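Local coordinates for protein ureidoglycolate hydrolase (Arabidopsis thaliana, PDB 4PXE) that hydrolyses (S)-ureidoglycolate to glyoxylate, ammonium and carbon dioxide as a manganese-dependent homodimeric amidohydrolase, the step that completes purine breakdown without releasing urea, at residues 205-210 with 392-397; 222-227 with 353-358; 212-217 with 368-373. All blocks are in the same frame, centred on the assembly; numbering follows the deposited sequence.

In the fold
The three contacts gather round strand 389-394 and its neighbours in the catalytic region of this M20-family enzyme. Interaction 1 pairs that strand with strand 201-209, whose His-208 binds a manganese ion; the His-208 side chain lies about 6 Å from bound glyoxylate. Interaction 2, centred about 12 Å from interaction 1, packs helix 352-364 on strand 222-239, and Phe-393 N to Gly-223 O, 2.8 Å, links the two. Interaction 3 lies about 9 Å from interaction 1 between centres and is tied to it by Glu-210 OE1 and Leu-215 N, 2.9 Å apart. Strands 222-239 and 369-374 run side by side, joining interactions 2 and 3.

Interaction 1 (205-210 with 392-397); sequences LELHIE and IFIPCY. With MN (manganese (II) ion), chain C.
Glu-206 and Ile-392 open a run of four backbone hydrogen bonds that pairs strands 201-209 and 389-394 in parallel. Ile-392 N donates to Glu-206 O and His-208 N to Ile-392 O; Ile-394 N then donates to His-208 O, and Glu-210 N reaches Ile-394 O at 2.8 Å, just past the end of the first strand. A CA-H...O contact adds to the pairing, with Phe-393 CA 3.2 Å from His-208 O.

The apolar packing on one face of the sheet comes from Leu-207, Ile-209, Ile-392 and Ile-394. Leu-207 CG stands anti to the backbone N (chi1 169°), and its CD1 meets both Ile-392 CG2 and, at 3.8 Å, Ile-394 CG2. Ile-209 CG2 touches CG1 and CD1 of Ile-394.

His-208 and Phe-393 occupy the other face. Glu-210 CA lies over one face of the Phe-393 ring, 3.9 Å from its centroid, in a CH-pi contact, while Glu-210 CG rests against CD2 of the same ring. The Glu-210 carboxylate goes on to accept from Ile-214 N and Leu-215 N, and a water bridges the two segments, hydrogen-bonded to Glu-210 OE1 and accepting from Cys-396 N.

The metal contact belongs to His-208, whose NE2 binds manganese at 2.3 Å; His-92, Asp-103 and three waters share the ion. At the other ring nitrogen, ND1 donates to Ile-209 O over 2.8 Å, almost straight at 170°. The acceptor lies in the imidazole plane, the bond on a carbonyl lone pair. With one nitrogen on the metal and the other on the backbone, the ring is fixed in rotation. The paired strands thus present a metal ligand of the active site from a buried, hydrogen-bonded backbone, with Ile-209 O as its second-shell partner; His-208, Ile-209 and Glu-210 also belong to the substrate site.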
ATOM      1  N   LEU A 205     -37.932  -0.015   2.600  1.00 15.85           N
ATOM      2  CA  LEU A 205     -37.683  -0.094   1.159  1.00 15.75           C
ATOM      3  C   LEU A 205     -36.373   0.587   0.813  1.00 14.42           C
ATOM      4  O   LEU A 205     -36.086   1.653   1.339  1.00 16.05           O
ATOM      5  CB  LEU A 205     -38.781   0.655   0.400  1.00 18.49           C
ATOM      6  CG  LEU A 205     -40.220   0.458   0.848  1.00 20.01           C
ATOM      7  CD1 LEU A 205     -41.125   1.327  -0.016  1.00 20.45           C
ATOM      8  CD2 LEU A 205     -40.610  -1.001   0.742  1.00 24.22           C
ATOM      9  N   GLU A 206     -35.596   0.002  -0.094  1.00 13.41           N
ATOM     10  CA  GLU A 206     -34.392   0.671  -0.587  1.00 13.35           C
ATOM     11  C   GLU A 206     -34.386   0.748  -2.107  1.00 11.15           C
ATOM     12  O   GLU A 206     -34.486  -0.271  -2.788  1.00 12.95           O
ATOM     13  CB  GLU A 206     -33.140  -0.065  -0.102  1.00 12.18           C
ATOM     14  CG  GLU A 206     -31.824   0.616  -0.507  1.00 13.33           C
ATOM     15  CD  GLU A 206     -30.603   0.086   0.231  1.00 14.35           C
ATOM     16  OE1 GLU A 206     -30.699  -0.939   0.953  1.00 13.52           O
ATOM     17  OE2 GLU A 206     -29.531   0.711   0.090  1.00 13.79           O
ATOM     18  N   LEU A 207     -34.285   1.965  -2.631  1.00 12.93           N
ATOM     19  CA  LEU A 207     -34.107   2.196  -4.066  1.00 11.30           C
ATOM     20  C   LEU A 207     -32.603   2.166  -4.355  1.00 11.41           C
ATOM     21  O   LEU A 207     -31.836   2.798  -3.629  1.00 12.46           O
ATOM     22  CB  LEU A 207     -34.692   3.564  -4.420  1.00 12.12           C
ATOM     23  CG  LEU A 207     -34.387   4.115  -5.820  1.00 12.26           C
ATOM     24  CD1 LEU A 207     -34.963   3.228  -6.925  1.00 13.96           C
ATOM     25  CD2 LEU A 207     -34.895   5.539  -5.937  1.00 13.15           C
ATOM     26  N   HIS A 208     -32.172   1.439  -5.384  1.00 10.56           N
ATOM     27  CA  HIS A 208     -30.734   1.283  -5.639  1.00 10.78           C
ATOM     28  C   HIS A 208     -30.485   0.959  -7.107  1.00 11.78           C
ATOM     29  O   HIS A 208     -31.297   0.285  -7.754  1.00 11.13           O
ATOM     30  CB  HIS A 208     -30.142   0.170  -4.739  1.00 11.39           C
ATOM     31  CG  HIS A 208     -28.664   0.303  -4.486  1.00 10.86           C
ATOM     32  ND1 HIS A 208     -27.708   0.040  -5.446  1.00 10.62           N
ATOM     33  CD2 HIS A 208     -27.982   0.678  -3.375  1.00 11.22           C
ATOM     34  CE1 HIS A 208     -26.504   0.251  -4.943  1.00 10.95           C
ATOM     35  NE2 HIS A 208     -26.643   0.639  -3.688  1.00 11.24           N
ATOM     36  N   ILE A 209     -29.368   1.436  -7.652  1.00 10.44           N
ATOM     37  CA  ILE A 209     -28.981   0.976  -8.985  1.00 10.65           C
ATOM     38  C   ILE A 209     -28.751  -0.535  -8.966  1.00 10.30           C
ATOM     39  O   ILE A 209     -28.305  -1.100  -7.959  1.00 11.26           O
ATOM     40  CB  ILE A 209     -27.752   1.720  -9.535  1.00 10.93           C
ATOM     41  CG1 ILE A 209     -26.515   1.483  -8.651  1.00 10.39           C
ATOM     42  CG2 ILE A 209     -28.050   3.208  -9.654  1.00 12.10           C
ATOM     43  CD1 ILE A 209     -25.186   1.933  -9.305  1.00 12.03           C
ATOM     44  N   GLU A 210     -29.054  -1.196 -10.077  1.00 10.33           N
ATOM     45  CA  GLU A 210     -28.942  -2.649 -10.121  1.00 10.86           C
ATOM     46  C   GLU A 210     -27.531  -3.170  -9.824  1.00 11.59           C
ATOM     47  O   GLU A 210     -27.381  -4.222  -9.198  1.00 12.13           O
ATOM     48  CB  GLU A 210     -29.365  -3.170 -11.500  1.00 11.61           C
ATOM     49  CG  GLU A 210     -29.273  -4.692 -11.611  1.00 13.26           C
ATOM     50  CD  GLU A 210     -29.390  -5.203 -13.027  1.00 13.72           C
ATOM     51  OE1 GLU A 210     -30.067  -4.538 -13.839  1.00 14.18           O
ATOM     52  OE2 GLU A 210     -28.815  -6.277 -13.329  1.00 13.29           O
ATOM     53  N   ILE A 392     -36.088  -1.772  -4.711  1.00 14.38           N
ATOM     54  CA  ILE A 392     -36.381  -1.415  -6.091  1.00 13.89           C
ATOM     55  C   ILE A 392     -35.042  -1.178  -6.796  1.00 12.16           C
ATOM     56  O   ILE A 392     -34.291  -0.290  -6.392  1.00 13.66           O
ATOM     57  CB  ILE A 392     -37.161  -0.097  -6.128  1.00 13.04           C
ATOM     58  CG1 ILE A 392     -38.482  -0.214  -5.353  1.00 14.73           C
ATOM     59  CG2 ILE A 392     -37.455   0.332  -7.568  1.00 15.15           C
ATOM     60  CD1 ILE A 392     -39.074   1.119  -5.016  1.00 16.88           C
ATOM     61  N   PHE A 393     -34.749  -1.964  -7.828  1.00 12.24           N
ATOM     62  CA  PHE A 393     -33.584  -1.730  -8.692  1.00 10.66           C
ATOM     63  C   PHE A 393     -33.968  -0.891  -9.913  1.00 12.57           C
ATOM     64  O   PHE A 393     -35.046  -1.077 -10.500  1.00 12.91           O
ATOM     65  CB  PHE A 393     -33.017  -3.051  -9.217  1.00 11.87           C
ATOM     66  CG  PHE A 393     -32.044  -3.747  -8.293  1.00 11.01           C
ATOM     67  CD1 PHE A 393     -31.520  -3.136  -7.148  1.00 12.12           C
ATOM     68  CD2 PHE A 393     -31.635  -5.030  -8.614  1.00 12.70           C
ATOM     69  CE1 PHE A 393     -30.594  -3.837  -6.344  1.00 12.63           C
ATOM     70  CE2 PHE A 393     -30.722  -5.713  -7.825  1.00 14.18           C
ATOM     71  CZ  PHE A 393     -30.212  -5.112  -6.695  1.00 13.92           C
ATOM     72  N   ILE A 394     -33.071   0.012 -10.294  1.00 12.09           N
ATOM     73  CA  ILE A 394     -33.163   0.693 -11.582  1.00 11.46           C
ATOM     74  C   ILE A 394     -31.968   0.279 -12.451  1.00 11.71           C
ATOM     75  O   ILE A 394     -30.946  -0.191 -11.948  1.00 12.15           O
ATOM     76  CB  ILE A 394     -33.207   2.227 -11.431  1.00 11.33           C
ATOM     77  CG1 ILE A 394     -31.939   2.740 -10.739  1.00 12.01           C
ATOM     78  CG2 ILE A 394     -34.465   2.664 -10.693  1.00 12.51           C
ATOM     79  CD1 ILE A 394     -31.895   4.269 -10.670  1.00 14.69           C
ATOM     80  N   PRO A 395     -32.091   0.427 -13.777  1.00 10.98           N
ATOM     81  CA  PRO A 395     -30.982   0.025 -14.646  1.00 11.33           C
ATOM     82  C   PRO A 395     -29.742   0.872 -14.439  1.00 12.29           C
ATOM     83  O   PRO A 395     -29.824   2.003 -13.954  1.00 13.71           O
ATOM     84  CB  PRO A 395     -31.529   0.282 -16.055  1.00 12.92           C
ATOM     85  CG  PRO A 395     -33.026   0.301 -15.889  1.00 12.51           C
ATOM     86  CD  PRO A 395     -33.263   0.896 -14.542  1.00 12.23           C
ATOM     87  N   CYS A 396     -28.595   0.304 -14.784  1.00 12.20           N
ATOM     88  CA  CYS A 396     -27.389   1.105 -14.862  1.00 13.47           C
ATOM     89  C   CYS A 396     -26.566   0.639 -16.045  1.00 13.23           C
ATOM     90  O   CYS A 396     -26.642  -0.520 -16.458  1.00 14.67           O
ATOM     91  CB  CYS A 396     -26.597   1.103 -13.541  1.00 14.00           C
ATOM     92  SG  CYS A 396     -25.963  -0.502 -13.023  1.00 15.04           S
ATOM     93  N   TYR A 397     -25.800   1.578 -16.586  1.00 12.34           N
ATOM     94  CA  TYR A 397     -25.074   1.399 -17.825  1.00 12.68           C
ATOM     95  C   TYR A 397     -24.085   0.249 -17.720  1.00 13.42           C
ATOM     96  O   TYR A 397     -23.152   0.289 -16.908  1.00 12.82           O
ATOM     97  CB  TYR A 397     -24.343   2.699 -18.153  1.00 13.56           C
ATOM     98  CG  TYR A 397     -23.615   2.671 -19.471  1.00 14.98           C
ATOM     99  CD1 TYR A 397     -24.270   2.298 -20.638  1.00 14.60           C
ATOM    100  CD2 TYR A 397     -22.284   3.043 -19.557  1.00 18.36           C
ATOM    101  CE1 TYR A 397     -23.601   2.268 -21.856  1.00 17.39           C
ATOM    102  CE2 TYR A 397     -21.613   3.021 -20.774  1.00 18.17           C
ATOM    103  CZ  TYR A 397     -22.287   2.646 -21.915  1.00 19.22           C
ATOM    104  OH  TYR A 397     -21.627   2.609 -23.126  1.00 23.58           O
TER
HETATM  105 MN    MN C 501     -24.779   0.544  -2.301  1.00 11.58          MN
HETATM  106  O   HOH W   1     -29.139  -2.686 -15.707  1.00 13.72           O
HETATM  107  O   HOH W   2     -26.061  -0.516  -0.818  1.00 14.22           O
HETATM  108  O   HOH W   3     -22.787  -0.136  -1.594  1.00 17.49           O
HETATM  109  O   HOH W   4     -24.602  -1.801  -3.080  1.00 16.20           O

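Interaction 2 (222-227 with 353-358); sequences IGVVTA and LVIKKM
Val-224 on strand 222-239 turns its side chain toward helix 352-364, where Ile-355 and Met-358 receive it. The two segments run nearly antiparallel, at 174°, with their axes 8.8 Å apart, and no hydrogen bond crosses between them: the contact is made by apolar packing.

Followed outward, Val-224 meets the helix from its first side-chain atom. CB lies 3.9 Å from Met-358 CE. At the branch, CG1 stands anti to the backbone N (chi1 177°), a torsion that sets this methyl between two helix residues: it touches Met-358 CE at 3.5 Å and Ile-355 CG2 at 3.8 Å. The second methyl, CG2, is also 3.9 Å from Met-358 CE. One methionine methyl therefore packs against CB and both branches of the valine, and the two side chains slide past each other in opposite directions. The Met-358 chain is extended about chi2 and then bends at chi3 (27°), which brings its CE over the valine and within reach of Val-224 CA as well.

Ile-355, one turn earlier, divides its contacts between its two branches. CG2 takes the Val-224 methyl, while CG1 runs past Val-225 O and carries CD1 to Thr-226, 4.1 Å from CA of that residue and slightly farther from CG2. The Ile-355 and Thr-226 side chains cross obliquely.

Around this contact, strand 222-239 lies between strands 369-374 and 389-394, and the helix packs over all three, an apolar helix-on-sheet layer. Ile-355 also touches Met-371 of strand 369-374, whereas Met-358 reaches Ile-392 of strand 389-394 and Thr-423 of helix 410-429. On the neighbouring flank of the helix, Val-354 packs on Ala-203 and Leu-205 of strand 201-209.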
ATOM      1  N   ILE A 222     -37.628  -1.616 -14.158  1.00 12.31           N
ATOM      2  CA  ILE A 222     -37.601  -1.802 -12.712  1.00 12.70           C
ATOM      3  C   ILE A 222     -37.308  -3.244 -12.341  1.00 13.24           C
ATOM      4  O   ILE A 222     -37.881  -4.168 -12.909  1.00 13.46           O
ATOM      5  CB  ILE A 222     -38.982  -1.429 -12.092  1.00 11.92           C
ATOM      6  CG1 ILE A 222     -39.291   0.056 -12.287  1.00 13.86           C
ATOM      7  CG2 ILE A 222     -39.048  -1.803 -10.615  1.00 14.57           C
ATOM      8  CD1 ILE A 222     -38.389   0.996 -11.496  1.00 14.22           C
ATOM      9  N   GLY A 223     -36.396  -3.442 -11.397  1.00 12.78           N
ATOM     10  CA  GLY A 223     -36.203  -4.753 -10.803  1.00 13.95           C
ATOM     11  C   GLY A 223     -36.850  -4.826  -9.433  1.00 13.80           C
ATOM     12  O   GLY A 223     -36.627  -3.965  -8.578  1.00 14.55           O
ATOM     13  N   VAL A 224     -37.689  -5.832  -9.230  1.00 14.37           N
ATOM     14  CA  VAL A 224     -38.270  -6.052  -7.919  1.00 15.58           C
ATOM     15  C   VAL A 224     -37.432  -7.117  -7.233  1.00 13.22           C
ATOM     16  O   VAL A 224     -37.406  -8.273  -7.655  1.00 14.81           O
ATOM     17  CB  VAL A 224     -39.743  -6.472  -8.028  1.00 15.76           C
ATOM     18  CG1 VAL A 224     -40.316  -6.766  -6.654  1.00 17.12           C
ATOM     19  CG2 VAL A 224     -40.548  -5.384  -8.742  1.00 16.88           C
ATOM     20  N   VAL A 225     -36.691  -6.708  -6.207  1.00 14.05           N
ATOM     21  CA  VAL A 225     -35.674  -7.584  -5.628  1.00 14.32           C
ATOM     22  C   VAL A 225     -36.295  -8.584  -4.656  1.00 13.59           C
ATOM     23  O   VAL A 225     -37.016  -8.198  -3.738  1.00 17.14           O
ATOM     24  CB  VAL A 225     -34.592  -6.758  -4.914  1.00 13.98           C
ATOM     25  CG1 VAL A 225     -33.589  -7.667  -4.191  1.00 14.79           C
ATOM     26  CG2 VAL A 225     -33.891  -5.857  -5.916  1.00 14.78           C
ATOM     27  N   THR A 226     -35.994  -9.863  -4.848  1.00 14.48           N
ATOM     28  CA  THR A 226     -36.621 -10.905  -4.035  1.00 15.95           C
ATOM     29  C   THR A 226     -35.711 -11.487  -2.950  1.00 17.95           C
ATOM     30  O   THR A 226     -36.181 -12.110  -2.001  1.00 16.38           O
ATOM     31  CB  THR A 226     -37.114 -12.060  -4.915  1.00 16.91           C
ATOM     32  OG1 THR A 226     -35.995 -12.698  -5.533  1.00 19.21           O
ATOM     33  CG2 THR A 226     -38.070 -11.550  -6.002  1.00 19.37           C
ATOM     34  N   ALA A 227     -34.405 -11.292  -3.092  1.00 14.73           N
ATOM     35  CA  ALA A 227     -33.451 -11.833  -2.139  1.00 14.29           C
ATOM     36  C   ALA A 227     -32.123 -11.122  -2.328  1.00 14.79           C
ATOM     37  O   ALA A 227     -31.873 -10.530  -3.376  1.00 14.87           O
ATOM     38  CB  ALA A 227     -33.275 -13.339  -2.356  1.00 17.23           C
ATOM     39  N   LEU A 353     -45.345  -9.399   0.744  1.00 15.18           N
ATOM     40  CA  LEU A 353     -46.337  -8.338   0.548  1.00 16.10           C
ATOM     41  C   LEU A 353     -45.667  -7.046   0.091  1.00 17.41           C
ATOM     42  O   LEU A 353     -46.279  -6.243  -0.599  1.00 17.51           O
ATOM     43  CB  LEU A 353     -47.170  -8.108   1.808  1.00 19.29           C
ATOM     44  CG  LEU A 353     -47.971  -9.339   2.250  1.00 21.67           C
ATOM     45  CD1 LEU A 353     -48.880  -8.986   3.415  1.00 24.19           C
ATOM     46  CD2 LEU A 353     -48.762  -9.954   1.093  1.00 21.65           C
ATOM     47  N   VAL A 354     -44.406  -6.851   0.465  1.00 17.05           N
ATOM     48  CA  VAL A 354     -43.673  -5.683  -0.019  1.00 17.28           C
ATOM     49  C   VAL A 354     -43.400  -5.821  -1.510  1.00 16.00           C
ATOM     50  O   VAL A 354     -43.613  -4.870  -2.275  1.00 16.30           O
ATOM     51  CB  VAL A 354     -42.368  -5.453   0.771  1.00 16.44           C
ATOM     52  CG1 VAL A 354     -41.500  -4.398   0.074  1.00 16.80           C
ATOM     53  CG2 VAL A 354     -42.699  -5.049   2.211  1.00 17.48           C
ATOM     54  N   ILE A 355     -42.960  -7.007  -1.919  1.00 16.52           N
ATOM     55  CA  ILE A 355     -42.781  -7.348  -3.326  1.00 18.04           C
ATOM     56  C   ILE A 355     -44.057  -7.096  -4.111  1.00 19.49           C
ATOM     57  O   ILE A 355     -44.038  -6.498  -5.182  1.00 18.39           O
ATOM     58  CB  ILE A 355     -42.401  -8.836  -3.479  1.00 18.02           C
ATOM     59  CG1 ILE A 355     -40.963  -9.055  -2.994  1.00 20.94           C
ATOM     60  CG2 ILE A 355     -42.596  -9.298  -4.922  1.00 20.27           C
ATOM     61  CD1 ILE A 355     -40.581 -10.517  -2.858  1.00 20.03           C
ATOM     62  N   LYS A 356     -45.171  -7.554  -3.554  1.00 16.06           N
ATOM     63  CA  LYS A 356     -46.469  -7.400  -4.183  1.00 17.57           C
ATOM     64  C   LYS A 356     -46.780  -5.931  -4.448  1.00 18.51           C
ATOM     65  O   LYS A 356     -47.175  -5.574  -5.561  1.00 17.17           O
ATOM     66  CB  LYS A 356     -47.541  -8.014  -3.281  1.00 18.62           C
ATOM     67  CG  LYS A 356     -48.959  -7.903  -3.811  1.00 18.99           C
ATOM     68  CD  LYS A 356     -49.925  -8.512  -2.796  1.00 19.51           C
ATOM     69  CE  LYS A 356     -51.358  -8.537  -3.299  1.00 19.37           C
ATOM     70  NZ  LYS A 356     -51.969  -7.187  -3.330  1.00 22.87           N
ATOM     71  N   LYS A 357     -46.597  -5.085  -3.438  1.00 17.02           N
ATOM     72  CA  LYS A 357     -46.910  -3.659  -3.557  1.00 18.24           C
ATOM     73  C   LYS A 357     -46.002  -2.983  -4.584  1.00 19.04           C
ATOM     74  O   LYS A 357     -46.450  -2.145  -5.369  1.00 17.09           O
ATOM     75  CB  LYS A 357     -46.755  -2.939  -2.216  1.00 21.51           C
ATOM     76  CG  LYS A 357     -47.847  -3.188  -1.196  1.00 31.16           C
ATOM     77  CD  LYS A 357     -49.128  -2.446  -1.527  1.00 31.19           C
ATOM     78  CE  LYS A 357     -50.086  -2.521  -0.354  1.00 36.39           C
ATOM     79  NZ  LYS A 357     -51.491  -2.404  -0.804  1.00 37.39           N
ATOM     80  N   MET A 358     -44.722  -3.342  -4.569  1.00 16.09           N
ATOM     81  CA  MET A 358     -43.770  -2.780  -5.525  1.00 17.10           C
ATOM     82  C   MET A 358     -44.125  -3.137  -6.971  1.00 16.75           C
ATOM     83  O   MET A 358     -44.084  -2.281  -7.865  1.00 15.12           O
ATOM     84  CB  MET A 358     -42.346  -3.249  -5.203  1.00 17.46           C
ATOM     85  CG  MET A 358     -41.726  -2.657  -3.942  1.00 16.83           C
ATOM     86  SD  MET A 358     -40.030  -3.244  -3.772  1.00 23.29           S
ATOM     87  CE  MET A 358     -39.760  -3.491  -5.464  1.00 14.09           C
TER

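Interaction 3 (212-217 with 368-373); sequences GPILED and SHKMMI
Ile-214 and Leu-215, in the first turn of helix 214-218, face Lys-370 and Met-372 of strand 369-374 with their backbones well separated, so that only side chains meet. The closest CA atoms, those of Leu-215 and Lys-370, are 8.2 Å apart, and no hydrogen bond joins the segments. At the start of the helix, Asp-217 N donates to the carbonyl of Pro-213, the residue just before it.

Met-372 carries most of the packing. Its CG stands between the backbone N and the carbonyl carbon (chi1 60°) and the chain runs on extended to SD, 3.9 Å from Leu-215 CD2; the bend at chi3 (-60°) then turns CE to Ile-214 CB, at the same distance. Replacing Met-372 by an alanine would probably open a gap beside Ile-214 and Leu-215 and leave the leucine tip freer to turn. Lys-370 crosses Ile-214 at about a right angle, laying CD 4.0 Å from Ile-214 CG2, while its NZ continues to a salt bridge with Glu-218.

The short helix is anchored at its start by the Glu-210 carboxylate, which Met-372 also touches. Leu-215 and Met-372 both pack on Phe-393 of strand 389-394, while strand 369-374 pairs in parallel with strand 222-239.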
ATOM      1  N   GLY A 212     -25.753  -4.352 -12.081  1.00 11.94           N
ATOM      2  CA  GLY A 212     -25.649  -5.447 -13.033  1.00 12.30           C
ATOM      3  C   GLY A 212     -26.299  -4.977 -14.322  1.00 11.41           C
ATOM      4  O   GLY A 212     -26.902  -3.902 -14.354  1.00 12.51           O
ATOM      5  N   PRO A 213     -26.179  -5.769 -15.389  1.00 11.81           N
ATOM      6  CA  PRO A 213     -26.618  -5.342 -16.718  1.00 11.50           C
ATOM      7  C   PRO A 213     -27.991  -5.887 -17.109  1.00 11.86           C
ATOM      8  O   PRO A 213     -28.410  -5.632 -18.231  1.00 13.26           O
ATOM      9  CB  PRO A 213     -25.561  -5.970 -17.622  1.00 14.25           C
ATOM     10  CG  PRO A 213     -25.286  -7.285 -16.941  1.00 15.07           C
ATOM     11  CD  PRO A 213     -25.350  -6.989 -15.449  1.00 13.20           C
ATOM     12  N   ILE A 214     -28.666  -6.609 -16.222  1.00 11.71           N
ATOM     13  CA  ILE A 214     -29.867  -7.351 -16.605  1.00 13.00           C
ATOM     14  C   ILE A 214     -31.025  -6.466 -17.065  1.00 12.53           C
ATOM     15  O   ILE A 214     -31.589  -6.695 -18.140  1.00 13.42           O
ATOM     16  CB  ILE A 214     -30.331  -8.304 -15.484  1.00 13.79           C
ATOM     17  CG1 ILE A 214     -29.244  -9.338 -15.174  1.00 17.11           C
ATOM     18  CG2 ILE A 214     -31.654  -8.973 -15.871  1.00 15.98           C
ATOM     19  CD1 ILE A 214     -28.969 -10.298 -16.300  1.00 25.43           C
ATOM     20  N   LEU A 215     -31.370  -5.448 -16.284  1.00 11.02           N
ATOM     21  CA  LEU A 215     -32.488  -4.590 -16.662  1.00 11.89           C
ATOM     22  C   LEU A 215     -32.177  -3.873 -17.965  1.00 13.16           C
ATOM     23  O   LEU A 215     -33.029  -3.789 -18.854  1.00 12.61           O
ATOM     24  CB  LEU A 215     -32.811  -3.580 -15.557  1.00 10.96           C
ATOM     25  CG  LEU A 215     -33.326  -4.158 -14.240  1.00 10.91           C
ATOM     26  CD1 LEU A 215     -33.373  -3.066 -13.191  1.00 13.89           C
ATOM     27  CD2 LEU A 215     -34.712  -4.798 -14.409  1.00 14.41           C
ATOM     28  N   GLU A 216     -30.957  -3.369 -18.095  1.00 11.91           N
ATOM     29  CA  GLU A 216     -30.575  -2.706 -19.329  1.00 11.73           C
ATOM     30  C   GLU A 216     -30.646  -3.661 -20.524  1.00 13.36           C
ATOM     31  O   GLU A 216     -31.222  -3.325 -21.565  1.00 13.96           O
ATOM     32  CB  GLU A 216     -29.174  -2.113 -19.192  1.00 13.57           C
ATOM     33  CG  GLU A 216     -28.723  -1.370 -20.432  1.00 14.94           C
ATOM     34  CD  GLU A 216     -27.394  -0.701 -20.248  1.00 16.94           C
ATOM     35  OE1 GLU A 216     -26.371  -1.407 -20.249  1.00 18.29           O
ATOM     36  OE2 GLU A 216     -27.400   0.541 -20.110  1.00 19.97           O
ATOM     37  N   ASP A 217     -30.079  -4.861 -20.381  1.00 11.46           N
ATOM     38  CA  ASP A 217     -30.024  -5.807 -21.496  1.00 12.65           C
ATOM     39  C   ASP A 217     -31.421  -6.242 -21.928  1.00 13.78           C
ATOM     40  O   ASP A 217     -31.662  -6.462 -23.115  1.00 16.30           O
ATOM     41  CB  ASP A 217     -29.222  -7.062 -21.130  1.00 14.04           C
ATOM     42  CG  ASP A 217     -27.739  -6.797 -20.975  1.00 17.83           C
ATOM     43  OD1 ASP A 217     -27.245  -5.763 -21.468  1.00 18.01           O
ATOM     44  OD2 ASP A 217     -27.068  -7.665 -20.371  1.00 19.71           O
ATOM     45  N   SER A 368     -42.207  -1.432 -16.998  1.00 15.38           N
ATOM     46  CA  SER A 368     -41.920  -2.853 -17.101  1.00 16.17           C
ATOM     47  C   SER A 368     -41.006  -3.282 -15.951  1.00 19.04           C
ATOM     48  O   SER A 368     -40.197  -2.488 -15.452  1.00 18.19           O
ATOM     49  CB  SER A 368     -41.263  -3.164 -18.439  1.00 18.06           C
ATOM     50  OG  SER A 368     -40.033  -2.464 -18.559  1.00 17.14           O
ATOM     51  N   HIS A 369     -41.131  -4.535 -15.529  1.00 16.30           N
ATOM     52  CA  HIS A 369     -40.375  -4.995 -14.369  1.00 17.32           C
ATOM     53  C   HIS A 369     -40.179  -6.496 -14.378  1.00 17.48           C
ATOM     54  O   HIS A 369     -40.887  -7.218 -15.081  1.00 19.76           O
ATOM     55  CB  HIS A 369     -41.066  -4.565 -13.078  1.00 17.07           C
ATOM     56  CG  HIS A 369     -42.531  -4.868 -13.052  1.00 21.04           C
ATOM     57  ND1 HIS A 369     -43.048  -5.994 -12.449  1.00 24.74           N
ATOM     58  CD2 HIS A 369     -43.586  -4.204 -13.583  1.00 23.60           C
ATOM     59  CE1 HIS A 369     -44.363  -6.000 -12.592  1.00 25.28           C
ATOM     60  NE2 HIS A 369     -44.714  -4.924 -13.274  1.00 27.48           N
ATOM     61  N   LYS A 370     -39.185  -6.956 -13.622  1.00 16.23           N
ATOM     62  CA  LYS A 370     -39.008  -8.382 -13.407  1.00 17.59           C
ATOM     63  C   LYS A 370     -38.536  -8.621 -11.987  1.00 19.93           C
ATOM     64  O   LYS A 370     -38.045  -7.707 -11.328  1.00 17.96           O
ATOM     65  CB  LYS A 370     -38.003  -8.973 -14.394  1.00 21.26           C
ATOM     66  CG  LYS A 370     -36.554  -8.666 -14.042  1.00 20.19           C
ATOM     67  CD  LYS A 370     -35.567  -9.321 -15.007  1.00 23.27           C
ATOM     68  CE  LYS A 370     -35.611 -10.836 -14.913  1.00 27.22           C
ATOM     69  NZ  LYS A 370     -34.624 -11.480 -15.817  1.00 26.91           N
ATOM     70  N   MET A 371     -38.704  -9.855 -11.523  1.00 16.49           N
ATOM     71  CA  MET A 371     -38.192 -10.285 -10.233  1.00 16.91           C
ATOM     72  C   MET A 371     -36.730 -10.643 -10.389  1.00 16.69           C
ATOM     73  O   MET A 371     -36.348 -11.304 -11.355  1.00 16.71           O
ATOM     74  CB  MET A 371     -38.949 -11.530  -9.770  1.00 17.80           C
ATOM     75  CG  MET A 371     -40.450 -11.342  -9.657  1.00 23.33           C
ATOM     76  SD  MET A 371     -40.846 -10.192  -8.349  1.00 22.77           S
ATOM     77  CE  MET A 371     -42.640 -10.173  -8.449  1.00 27.65           C
ATOM     78  N   MET A 372     -35.907 -10.241  -9.431  1.00 14.99           N
ATOM     79  CA  MET A 372     -34.489 -10.589  -9.515  1.00 15.04           C
ATOM     80  C   MET A 372     -33.836 -10.542  -8.149  1.00 13.70           C
ATOM     81  O   MET A 372     -34.426 -10.051  -7.189  1.00 14.87           O
ATOM     82  CB  MET A 372     -33.766  -9.679 -10.519  1.00 20.12           C
ATOM     83  CG  MET A 372     -33.829  -8.198 -10.183  1.00 16.10           C
ATOM     84  SD  MET A 372     -33.407  -7.085 -11.553  1.00 17.12           S
ATOM     85  CE  MET A 372     -31.740  -7.609 -11.913  1.00 17.14           C
ATOM     86  N   ILE A 373     -32.618 -11.069  -8.060  1.00 15.46           N
ATOM     87  CA  ILE A 373     -31.897 -11.055  -6.795  1.00 15.79           C
ATOM     88  C   ILE A 373     -30.817  -9.980  -6.809  1.00 15.65           C
ATOM     89  O   ILE A 373     -30.407  -9.512  -7.871  1.00 17.65           O
ATOM     90  CB  ILE A 373     -31.260 -12.425  -6.469  1.00 17.51           C
ATOM     91  CG1 ILE A 373     -30.037 -12.687  -7.360  1.00 21.24           C
ATOM     92  CG2 ILE A 373     -32.308 -13.533  -6.574  1.00 21.83           C
ATOM     93  CD1 ILE A 373     -28.955 -13.529  -6.700  1.00 26.07           C
TER